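Local atomic coordinates of DNA repair and telomere maintenance protein nbs1 (Schizosaccharomyces pombe, PDB entry 3HUF), a protein that serves as the adaptor subunit of the MRN complex in DNA double-strand break repair and binds phosphorylated partner proteins such as Ctp1 through its FHA and BRCT domains. Residues Gly78-Asn82 and Glu83-Gly87; Arg16-Pro20 and Gly21-Val25; Trp129-Asn132 and Leu133-Gly137; Lys41-Ser44 and Lys45-Arg49; Pro55-Lys58 and Asp59-Gly63. One frame throughout, in Å; residues are numbered along the deposited sequence.

Contact 1: residues Gly78-Asn82 and Glu83-Gly87; sequences GTKVN and EKVVG
The flat groups that meet here are peptide planes: T79, V81 and K84 offer carbonyls to N-H groups across a tight beta hairpin, closed by a type I' turn from V81 to K84, at the edge of a sheet of the FHA domain. V86 N reaches T79 O at 2.7 Å in a nearly straight bond. Over the face of the V81 carbonyl sits K84 N, 2.9 Å from V81 O and 58° out of the plane. The return bond from V81 N to K84 O, also 2.9 Å, makes V81 and K84 the hydrogen-bonded pair, and K80 with V85 is the non-hydrogen-bonded pair next to it.

N82 and E83 hold the two positive-phi corners of the turn, a backbone shape that asparagine adopts readily. The rim of the N82 amide is used outside the hairpin: OD1 accepts from K99 N and ND2 donates to D97 O, tying the turn to strand 97-102. V81 and V86 suit the buried side, where V81 CG2 meets V86 CG2 at 3.7 Å and V70 of the other sheet touches both. The V86 methyl gets there because chi1 of 174° leaves CG2 beside the backbone N, from where it also approaches T79 CG2 at 4.1 Å. K80 lays its aliphatic chain near V85 on the sheet's other face, as suits a partly exposed lysine. Beyond the last strand bond, a single water accepts from T79 N at 3.0 Å and donates to V86 O at 2.7 Å.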
# COMPACT_ATOMS: atom_id res chain seq x y z
N GLY A 78 -24.95 -3.26 -26.39
CA GLY A 78 -23.49 -3.11 -26.33
C GLY A 78 -22.93 -2.68 -24.97
O GLY A 78 -23.68 -2.42 -24.02
N THR A 79 -21.60 -2.59 -24.89
CA THR A 79 -20.87 -2.16 -23.68
C THR A 79 -19.74 -1.22 -24.07
O THR A 79 -19.05 -1.44 -25.07
CB THR A 79 -20.26 -3.37 -22.92
OG1 THR A 79 -21.31 -4.30 -22.61
CG2 THR A 79 -19.54 -2.95 -21.61
N LYS A 80 -19.55 -0.15 -23.29
CA LYS A 80 -18.47 0.80 -23.57
C LYS A 80 -17.66 0.92 -22.30
O LYS A 80 -18.23 0.88 -21.19
CB LYS A 80 -19.00 2.19 -23.95
CG LYS A 80 -20.01 2.23 -25.13
CD LYS A 80 -20.33 3.67 -25.52
CE LYS A 80 -21.08 3.72 -26.83
NZ LYS A 80 -21.22 5.12 -27.38
N VAL A 81 -16.35 1.08 -22.45
CA VAL A 81 -15.48 1.46 -21.34
C VAL A 81 -14.80 2.79 -21.69
O VAL A 81 -14.15 2.90 -22.74
CB VAL A 81 -14.42 0.40 -21.07
CG1 VAL A 81 -13.57 0.81 -19.82
CG2 VAL A 81 -15.07 -0.99 -20.88
N ASN A 82 -14.98 3.81 -20.85
CA ASN A 82 -14.36 5.11 -21.13
C ASN A 82 -14.71 5.51 -22.56
O ASN A 82 -13.83 5.90 -23.32
CB ASN A 82 -12.82 5.05 -20.91
CG ASN A 82 -12.45 5.03 -19.41
OD1 ASN A 82 -13.29 5.34 -18.58
ND2 ASN A 82 -11.23 4.66 -19.09
N GLU A 83 -15.99 5.36 -22.90
CA GLU A 83 -16.59 5.75 -24.20
C GLU A 83 -16.16 4.94 -25.44
O GLU A 83 -16.55 5.25 -26.56
CB GLU A 83 -16.46 7.26 -24.45
CG GLU A 83 -17.23 8.07 -23.43
CD GLU A 83 -17.01 9.57 -23.56
OE1 GLU A 83 -16.27 10.01 -24.49
OE2 GLU A 83 -17.58 10.32 -22.73
N LYS A 84 -15.38 3.89 -25.23
CA LYS A 84 -14.98 3.01 -26.33
C LYS A 84 -15.81 1.72 -26.29
O LYS A 84 -15.83 1.00 -25.29
CB LYS A 84 -13.50 2.70 -26.21
CG LYS A 84 -12.89 1.98 -27.40
CD LYS A 84 -11.48 1.51 -27.08
CE LYS A 84 -10.89 0.70 -28.23
NZ LYS A 84 -10.14 1.57 -29.14
N VAL A 85 -16.51 1.45 -27.39
CA VAL A 85 -17.26 0.21 -27.59
C VAL A 85 -16.35 -1.01 -27.35
O VAL A 85 -15.24 -1.09 -27.89
CB VAL A 85 -17.84 0.14 -29.06
CG1 VAL A 85 -18.27 -1.28 -29.44
CG2 VAL A 85 -18.98 1.15 -29.27
N VAL A 86 -16.82 -1.94 -26.53
CA VAL A 86 -16.12 -3.20 -26.33
C VAL A 86 -16.41 -4.14 -27.50
O VAL A 86 -17.57 -4.46 -27.78
CB VAL A 86 -16.52 -3.86 -25.00
CG1 VAL A 86 -15.90 -5.23 -24.88
CG2 VAL A 86 -16.10 -2.96 -23.82
N GLY A 87 -15.35 -4.55 -28.18
CA GLY A 87 -15.46 -5.39 -29.36
C GLY A 87 -15.60 -6.83 -28.93
O GLY A 87 -15.55 -7.14 -27.74
O HOH W 1 -20.12 -3.96 -27.11

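Contact 2: residues Arg16-Pro20 and Gly21-Val25; sequences RILFP and GTYIV
This is a buried local contact in which Y23 folds back onto R16, L18 and F19, at the place where the chain leaves strand 16-18 of one sheet and enters strand 21-26 of the other. The phenol oxygen is the centre of it. F19 N donates to Y23 OH at 2.8 Å, though along a bent path of 136°, and a water lies 2.7 Å from the same Y23 OH. The water donates to I17 O at 2.8 Å and accepts from R16 NH2 at 3.2 Å, so one solvent molecule joins tyrosine, arginine and main chain.

The ring itself is held by different neighbours on face and rim. L18 CD2 sits over one face, 4.1 Å from the Y23 ring centroid and 17° off the normal, a CH-pi contact. F19 O lies in the ring plane at the edge, 3.3 Å from Y23 CE1. Such a crossing from sheet to sheet belongs to the two-layered beta sandwich of the FHA domain, and the residues at the bend suit it: P20 stiffens the approach, and G21 takes backbone angles that a side chain would not tolerate.

R16 reaches across because its chain is extended, with CG lying anti to the backbone N. The guanidinium then stands almost perpendicular to the tyrosine ring, the planes 88° apart, and presents a face to the ring's edge, with R16 NH2 3.5 Å from Y23 CE2. On the arginine, NH2 also bonds to D32 O and NH1 to H35 O.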
# COMPACT_ATOMS: atom_id res chain seq x y z
N ARG A 16 -18.67 -1.76 -4.27
CA ARG A 16 -18.22 -3.13 -4.07
C ARG A 16 -16.76 -3.31 -4.43
O ARG A 16 -16.32 -2.87 -5.48
CB ARG A 16 -19.08 -4.10 -4.89
CG ARG A 16 -18.57 -5.53 -4.82
CD ARG A 16 -19.58 -6.53 -5.25
NE ARG A 16 -19.01 -7.87 -5.22
CZ ARG A 16 -19.62 -8.95 -5.69
NH1 ARG A 16 -20.83 -8.85 -6.22
NH2 ARG A 16 -19.01 -10.13 -5.62
N ILE A 17 -16.02 -3.97 -3.55
CA ILE A 17 -14.63 -4.33 -3.83
C ILE A 17 -14.57 -5.60 -4.70
O ILE A 17 -15.13 -6.64 -4.35
CB ILE A 17 -13.86 -4.58 -2.53
CG1 ILE A 17 -13.83 -3.30 -1.69
CG2 ILE A 17 -12.45 -4.95 -2.82
CD1 ILE A 17 -13.34 -3.59 -0.30
N LEU A 18 -13.89 -5.51 -5.84
CA LEU A 18 -13.79 -6.62 -6.77
C LEU A 18 -12.41 -7.26 -6.67
O LEU A 18 -11.41 -6.64 -6.90
CB LEU A 18 -14.05 -6.14 -8.22
CG LEU A 18 -15.42 -5.52 -8.50
CD1 LEU A 18 -15.58 -5.24 -10.03
CD2 LEU A 18 -16.58 -6.41 -7.97
N PHE A 19 -12.37 -8.54 -6.36
CA PHE A 19 -11.12 -9.25 -6.29
C PHE A 19 -10.81 -9.88 -7.65
O PHE A 19 -11.71 -10.00 -8.48
CB PHE A 19 -11.22 -10.32 -5.20
CG PHE A 19 -11.71 -9.80 -3.90
CD1 PHE A 19 -12.88 -10.31 -3.33
CD2 PHE A 19 -11.02 -8.82 -3.22
CE1 PHE A 19 -13.34 -9.83 -2.09
CE2 PHE A 19 -11.45 -8.35 -2.00
CZ PHE A 19 -12.63 -8.85 -1.44
N PRO A 20 -9.53 -10.22 -7.90
CA PRO A 20 -9.15 -11.07 -9.02
C PRO A 20 -10.09 -12.27 -9.20
O PRO A 20 -10.40 -12.97 -8.23
CB PRO A 20 -7.75 -11.53 -8.61
CG PRO A 20 -7.18 -10.26 -7.95
CD PRO A 20 -8.35 -9.73 -7.16
N GLY A 21 -10.50 -12.49 -10.45
CA GLY A 21 -11.41 -13.58 -10.80
C GLY A 21 -12.39 -13.00 -11.80
O GLY A 21 -12.16 -11.93 -12.37
N THR A 22 -13.50 -13.69 -11.99
CA THR A 22 -14.46 -13.31 -13.01
C THR A 22 -15.86 -13.06 -12.45
O THR A 22 -16.33 -13.79 -11.59
CB THR A 22 -14.54 -14.38 -14.10
OG1 THR A 22 -13.21 -14.78 -14.48
CG2 THR A 22 -15.21 -13.80 -15.30
N TYR A 23 -16.52 -12.04 -12.98
CA TYR A 23 -17.85 -11.66 -12.57
C TYR A 23 -18.74 -11.63 -13.80
O TYR A 23 -18.32 -11.18 -14.86
CB TYR A 23 -17.82 -10.26 -11.94
CG TYR A 23 -16.96 -10.20 -10.70
CD1 TYR A 23 -15.59 -9.91 -10.79
CD2 TYR A 23 -17.49 -10.46 -9.43
CE1 TYR A 23 -14.77 -9.87 -9.64
CE2 TYR A 23 -16.68 -10.42 -8.28
CZ TYR A 23 -15.33 -10.13 -8.39
OH TYR A 23 -14.54 -10.09 -7.26
N ILE A 24 -19.98 -12.10 -13.65
CA ILE A 24 -21.00 -11.85 -14.65
C ILE A 24 -21.90 -10.74 -14.14
O ILE A 24 -22.34 -10.73 -12.97
CB ILE A 24 -21.76 -13.12 -15.10
CG1 ILE A 24 -20.96 -13.84 -16.18
CG2 ILE A 24 -23.10 -12.78 -15.75
CD1 ILE A 24 -20.14 -14.93 -15.66
N VAL A 25 -22.09 -9.76 -15.01
CA VAL A 25 -22.75 -8.51 -14.68
C VAL A 25 -24.00 -8.42 -15.56
O VAL A 25 -23.95 -8.63 -16.77
CB VAL A 25 -21.77 -7.34 -14.98
CG1 VAL A 25 -22.35 -6.01 -14.58
CG2 VAL A 25 -20.37 -7.59 -14.32
O HOH W 2 -15.97 -9.24 -5.08

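Contact 3: residues Trp129-Asn132 and Leu133-Gly137; sequences WASN and LNLLG
A Schellman motif ends helix 123-134 of the first BRCT domain, where the carbonyls of W129, A130 and S131 accept the final helical bonds from L133 N, N134 N and L135 N. The shortest of the three runs from N134 N to A130 O, at 2.8 Å. L136 N adds a backbone bond to L133 O in the last turn. At the Schellman end itself, G137 N bonds to N134 O at 2.8 Å and closes a type I turn from N134 to G137. G137 has a phi of 92°, where a side chain would press on the preceding carbonyl, which is why glycine suits this position.

The leucines lie against the carbonyls of the turn before. L135 brings CG within 3.2 Å of S131 O and lays CD1 alongside, near the serine hydroxyl; L133 CG lies 3.4 Å from W129 O. N132 has CG anti to its own N, chi1 -167°, which carries OD1 round to 3.7 Å from L133 CD2.

The apolar side of the helix faces inward: L133 is wedged among L181 and L184 of helix 178-184, I118 and F120 of strand 118-120, and T140 of strand 140-141. W129 rests on L181 and F120 one turn earlier, while L136 reaches back to F19 in the neighbouring FHA domain.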
# COMPACT_ATOMS: atom_id res chain seq x y z
N TRP A 129 2.18 -15.49 3.27
CA TRP A 129 1.00 -14.64 3.10
C TRP A 129 0.74 -14.13 1.67
O TRP A 129 -0.36 -13.66 1.38
CB TRP A 129 1.07 -13.45 4.05
CG TRP A 129 0.81 -13.77 5.50
CD1 TRP A 129 1.72 -13.81 6.53
CD2 TRP A 129 -0.47 -14.07 6.09
NE1 TRP A 129 1.09 -14.12 7.71
CE2 TRP A 129 -0.26 -14.27 7.47
CE3 TRP A 129 -1.77 -14.18 5.58
CZ2 TRP A 129 -1.29 -14.60 8.35
CZ3 TRP A 129 -2.80 -14.50 6.46
CH2 TRP A 129 -2.56 -14.71 7.82
N ALA A 130 1.74 -14.22 0.79
CA ALA A 130 1.68 -13.53 -0.53
C ALA A 130 0.53 -13.99 -1.42
O ALA A 130 -0.21 -13.17 -1.94
CB ALA A 130 2.99 -13.66 -1.27
N SER A 131 0.40 -15.30 -1.58
CA SER A 131 -0.68 -15.90 -2.37
C SER A 131 -2.07 -15.46 -1.89
O SER A 131 -2.92 -15.10 -2.71
CB SER A 131 -0.53 -17.43 -2.38
OG SER A 131 -1.71 -18.07 -2.81
N ASN A 132 -2.28 -15.45 -0.57
CA ASN A 132 -3.48 -14.95 0.08
C ASN A 132 -3.80 -13.53 -0.38
O ASN A 132 -4.91 -13.26 -0.84
CB ASN A 132 -3.25 -14.96 1.61
CG ASN A 132 -4.52 -14.75 2.45
OD1 ASN A 132 -4.93 -13.60 2.71
ND2 ASN A 132 -5.09 -15.85 2.95
N LEU A 133 -2.82 -12.63 -0.28
CA LEU A 133 -3.05 -11.20 -0.57
C LEU A 133 -3.17 -10.95 -2.06
O LEU A 133 -3.98 -10.15 -2.48
CB LEU A 133 -1.98 -10.31 0.06
CG LEU A 133 -1.71 -10.50 1.54
CD1 LEU A 133 -0.74 -9.47 2.07
CD2 LEU A 133 -3.01 -10.48 2.39
N ASN A 134 -2.38 -11.67 -2.84
CA ASN A 134 -2.46 -11.56 -4.29
C ASN A 134 -3.87 -11.88 -4.80
O ASN A 134 -4.37 -11.21 -5.69
CB ASN A 134 -1.38 -12.43 -4.97
CG ASN A 134 0.06 -11.95 -4.66
OD1 ASN A 134 0.30 -10.82 -4.17
ND2 ASN A 134 1.03 -12.82 -4.91
N LEU A 135 -4.51 -12.89 -4.20
CA LEU A 135 -5.87 -13.29 -4.56
C LEU A 135 -6.92 -12.23 -4.22
O LEU A 135 -8.00 -12.26 -4.80
CB LEU A 135 -6.23 -14.64 -3.94
CG LEU A 135 -5.43 -15.80 -4.51
CD1 LEU A 135 -5.51 -17.02 -3.61
CD2 LEU A 135 -5.89 -16.14 -5.93
N LEU A 136 -6.58 -11.30 -3.33
CA LEU A 136 -7.39 -10.12 -3.08
C LEU A 136 -7.08 -8.95 -4.01
O LEU A 136 -7.79 -7.95 -3.97
CB LEU A 136 -7.23 -9.64 -1.63
CG LEU A 136 -7.57 -10.62 -0.50
CD1 LEU A 136 -7.36 -9.99 0.89
CD2 LEU A 136 -9.02 -11.13 -0.66
N GLY A 137 -6.03 -9.07 -4.81
CA GLY A 137 -5.56 -7.96 -5.68
C GLY A 137 -4.51 -7.08 -5.04
O GLY A 137 -4.31 -5.92 -5.46

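Contact 4: residues Lys41-Ser44 and Lys45-Arg49; sequences KSIS and KRHAR
With chi1 at -167°, H47 has its imidazole anti to its backbone N, and the ring is thereby swung back under the loop to meet the main chain of S44. S44 N donates to H47 ND1 at 2.9 Å, with an angle of 159° at the hydrogen. The donor lies 7° from the ring plane, so the bond enters at the imidazole edge. Since ND1 accepts, the proton probably sits on NE2, which bonds to G78 O on the far side; a histidine can span the two in this way, and its ring rotation is fixed by both bonds.

I43 packs its CG2 branch beside the same histidine, 3.8 Å from H47 CB, the two side chains crossing at about a right angle. Both also touch L102, giving the imidazole an apolar flank. The isoleucine thus fills the inner side of the loop, while the S44 hydroxyl, which chi1 leaves beside its own backbone N, bonds to the bound peptide. S42 fixes the loop by bonding OG to K104 N.

S44 OG and K45 N both bond to a modified side chain of that peptide, and K45 packs on the peptide backbone. Just downstream, H47 and A48 together face V25 in a classic beta bulge at the start of strand 48-52. A serine and the following N-H presented from a loop, with a histidine bracing it from behind, are characteristic of the phosphopeptide-binding site of FHA domains.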
# COMPACT_ATOMS: atom_id res chain seq x y z
N LYS A 41 -33.43 -0.81 -17.76
CA LYS A 41 -34.16 -1.29 -18.94
C LYS A 41 -33.29 -1.90 -20.05
O LYS A 41 -33.61 -2.96 -20.58
CB LYS A 41 -35.01 -0.16 -19.55
CG LYS A 41 -36.46 -0.13 -19.08
CD LYS A 41 -37.47 -0.47 -20.20
CE LYS A 41 -38.89 -0.53 -19.64
NZ LYS A 41 -39.93 -1.03 -20.61
N SER A 42 -32.21 -1.20 -20.39
CA SER A 42 -31.44 -1.51 -21.60
C SER A 42 -30.25 -2.45 -21.34
O SER A 42 -29.51 -2.79 -22.27
CB SER A 42 -30.95 -0.21 -22.27
OG SER A 42 -30.08 0.50 -21.39
N ILE A 43 -30.11 -2.88 -20.10
CA ILE A 43 -29.08 -3.84 -19.71
C ILE A 43 -29.62 -5.25 -19.91
O ILE A 43 -30.71 -5.55 -19.45
CB ILE A 43 -28.69 -3.64 -18.23
CG1 ILE A 43 -28.20 -2.20 -18.04
CG2 ILE A 43 -27.60 -4.66 -17.78
CD1 ILE A 43 -27.77 -1.86 -16.63
N SER A 44 -28.88 -6.09 -20.62
CA SER A 44 -29.28 -7.49 -20.84
C SER A 44 -29.24 -8.26 -19.53
O SER A 44 -28.51 -7.87 -18.61
CB SER A 44 -28.36 -8.17 -21.83
OG SER A 44 -28.31 -7.43 -23.02
N LYS A 45 -30.02 -9.34 -19.48
CA LYS A 45 -30.07 -10.22 -18.31
C LYS A 45 -28.70 -10.65 -17.82
O LYS A 45 -28.40 -10.54 -16.64
CB LYS A 45 -30.92 -11.45 -18.62
CG LYS A 45 -32.38 -11.15 -18.81
CD LYS A 45 -33.18 -12.43 -18.86
CE LYS A 45 -34.18 -12.35 -19.98
NZ LYS A 45 -33.47 -12.29 -21.28
N ARG A 46 -27.89 -11.19 -18.73
CA ARG A 46 -26.46 -11.40 -18.50
C ARG A 46 -25.77 -10.49 -19.52
O ARG A 46 -25.87 -10.75 -20.73
CB ARG A 46 -26.08 -12.86 -18.75
CG ARG A 46 -26.68 -13.87 -17.79
CD ARG A 46 -26.30 -15.33 -18.17
NE ARG A 46 -24.86 -15.60 -18.15
CZ ARG A 46 -24.09 -15.72 -19.24
NH1 ARG A 46 -24.61 -15.59 -20.46
NH2 ARG A 46 -22.79 -15.97 -19.11
N HIS A 47 -25.09 -9.44 -19.06
CA HIS A 47 -24.67 -8.37 -19.98
C HIS A 47 -23.17 -8.33 -20.29
O HIS A 47 -22.77 -8.27 -21.46
CB HIS A 47 -25.14 -6.99 -19.49
CG HIS A 47 -25.01 -5.92 -20.53
ND1 HIS A 47 -26.09 -5.42 -21.23
CD2 HIS A 47 -23.93 -5.25 -20.99
CE1 HIS A 47 -25.67 -4.50 -22.08
NE2 HIS A 47 -24.37 -4.37 -21.95
N ALA A 48 -22.36 -8.34 -19.24
CA ALA A 48 -20.91 -8.23 -19.36
C ALA A 48 -20.20 -9.23 -18.46
O ALA A 48 -20.74 -9.66 -17.43
CB ALA A 48 -20.45 -6.80 -19.02
N ARG A 49 -18.98 -9.58 -18.84
CA ARG A 49 -18.06 -10.27 -17.96
C ARG A 49 -16.90 -9.34 -17.63
O ARG A 49 -16.34 -8.73 -18.53
CB ARG A 49 -17.56 -11.55 -18.61
CG ARG A 49 -16.56 -12.32 -17.77
CD ARG A 49 -15.98 -13.51 -18.52
NE ARG A 49 -17.04 -14.34 -19.11
CZ ARG A 49 -17.70 -15.31 -18.49
NH1 ARG A 49 -17.42 -15.63 -17.21
NH2 ARG A 49 -18.65 -15.97 -19.14

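Contact 5: residues Pro55-Lys58 and Asp59-Gly63; sequences PSEK and DYFTG
E57 and Y60 lie side by side and point the same way, with E57 OE2 3.5 Å from Y60 CB and the carboxylate plane turned 62° from the phenol ring. The glutamate folds back because its chain is bent at chi2, which lays OE2 along the tyrosine. F61 follows closely: the edge of its ring passes near K58 O, and Y60 CD2 sits over the centre of one face.

D59 turns back to the start of helix 57-62 of the FHA domain. Its OD2 takes the N-H of S56 at 3.0 Å, met from above the carboxylate plane, and D59 N returns a bond to S56 O at 3.1 Å. Aspartate suits the place, because a short acidic side chain can reach back to an N-H about one turn earlier. A water joins S56 OG to the same D59 OD2, so that oxygen has two partners.

K58 O is shared at the other end: T62 N bonds it at 3.0 Å in the carbonyl plane, and F61 N makes a weak bond at 3.1 Å. Y60 N donates to E57 O at 3.1 Å. G63 leaves the helix with positive phi, which glycine accepts easily. Y60 is the inward-facing aromatic; its ring touches P139 and T148 and its OH bonds to R143 O, which places this short helix against loops of the first BRCT domain.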
# COMPACT_ATOMS: atom_id res chain seq x y z
N PRO A 55 -2.32 -9.76 -9.38
CA PRO A 55 -1.22 -8.80 -9.65
C PRO A 55 0.13 -9.42 -10.02
O PRO A 55 0.38 -10.58 -9.71
CB PRO A 55 -1.12 -8.02 -8.33
CG PRO A 55 -1.65 -8.97 -7.28
CD PRO A 55 -2.70 -9.81 -7.95
N SER A 56 0.99 -8.66 -10.71
CA SER A 56 2.36 -9.12 -10.95
C SER A 56 3.29 -8.45 -9.95
O SER A 56 2.90 -7.49 -9.29
CB SER A 56 2.84 -8.84 -12.38
OG SER A 56 1.76 -8.77 -13.30
N GLU A 57 4.51 -8.96 -9.86
CA GLU A 57 5.50 -8.44 -8.92
C GLU A 57 5.81 -6.97 -9.21
O GLU A 57 5.95 -6.17 -8.29
CB GLU A 57 6.77 -9.30 -8.92
CG GLU A 57 7.67 -9.07 -7.68
CD GLU A 57 6.86 -8.90 -6.36
OE1 GLU A 57 6.22 -9.89 -5.93
OE2 GLU A 57 6.89 -7.80 -5.75
N LYS A 58 5.86 -6.62 -10.49
CA LYS A 58 6.09 -5.25 -10.92
C LYS A 58 5.13 -4.23 -10.37
O LYS A 58 5.54 -3.10 -10.12
CB LYS A 58 6.14 -5.17 -12.45
CG LYS A 58 4.83 -5.33 -13.17
CD LYS A 58 5.09 -5.55 -14.65
CE LYS A 58 3.80 -5.74 -15.38
NZ LYS A 58 4.07 -6.33 -16.72
N ASP A 59 3.88 -4.63 -10.15
CA ASP A 59 2.83 -3.72 -9.69
C ASP A 59 3.08 -3.30 -8.24
O ASP A 59 2.62 -2.23 -7.82
CB ASP A 59 1.46 -4.39 -9.79
CG ASP A 59 1.08 -4.76 -11.24
OD1 ASP A 59 1.39 -3.98 -12.17
OD2 ASP A 59 0.48 -5.83 -11.45
N TYR A 60 3.78 -4.15 -7.49
CA TYR A 60 4.17 -3.81 -6.09
C TYR A 60 5.10 -2.58 -6.11
O TYR A 60 5.04 -1.74 -5.23
CB TYR A 60 4.84 -4.99 -5.39
CG TYR A 60 5.62 -4.62 -4.12
CD1 TYR A 60 4.96 -4.30 -2.93
CD2 TYR A 60 7.02 -4.57 -4.12
CE1 TYR A 60 5.67 -3.94 -1.78
CE2 TYR A 60 7.74 -4.21 -2.99
CZ TYR A 60 7.07 -3.89 -1.83
OH TYR A 60 7.80 -3.55 -0.73
N PHE A 61 5.93 -2.49 -7.15
CA PHE A 61 6.85 -1.36 -7.29
C PHE A 61 6.28 -0.14 -8.02
O PHE A 61 6.64 0.99 -7.69
CB PHE A 61 8.12 -1.82 -8.00
CG PHE A 61 8.91 -2.80 -7.22
CD1 PHE A 61 8.82 -4.16 -7.48
CD2 PHE A 61 9.71 -2.38 -6.18
CE1 PHE A 61 9.57 -5.08 -6.74
CE2 PHE A 61 10.45 -3.28 -5.45
CZ PHE A 61 10.39 -4.63 -5.73
N THR A 62 5.41 -0.36 -9.01
CA THR A 62 4.88 0.76 -9.82
C THR A 62 3.61 1.36 -9.22
O THR A 62 3.24 2.50 -9.51
CB THR A 62 4.53 0.30 -11.24
OG1 THR A 62 3.45 -0.66 -11.18
CG2 THR A 62 5.73 -0.31 -11.91
N GLY A 63 2.90 0.57 -8.42
CA GLY A 63 1.58 0.95 -7.94
C GLY A 63 0.49 0.81 -9.01
O GLY A 63 -0.62 1.33 -8.84
O HOH W 3 -0.20 -6.83 -13.68

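In the fold
Along the chain the order is contact 2, 4, 5, 1 and then 3: four belong to the FHA domain or its edge, and contact 3 to the first BRCT domain. Contacts 2 and 4 lie on neighbouring strands 21-26 and 48-52, with centres about 15 Å apart, and backbone bonds link V25 with H47 and A48. Contacts 4 and 1, about 13 Å apart between centres, touch through H47 and the start of strand 79-81, behind the peptide-binding loop. At the opposite end, contact 3 touches both contact 2, through F19 and P20, and contact 5, through P55. The two domains are therefore packed directly together, while the peptide site of contact 4 lies about 30 Å, centre to centre, from contact 3.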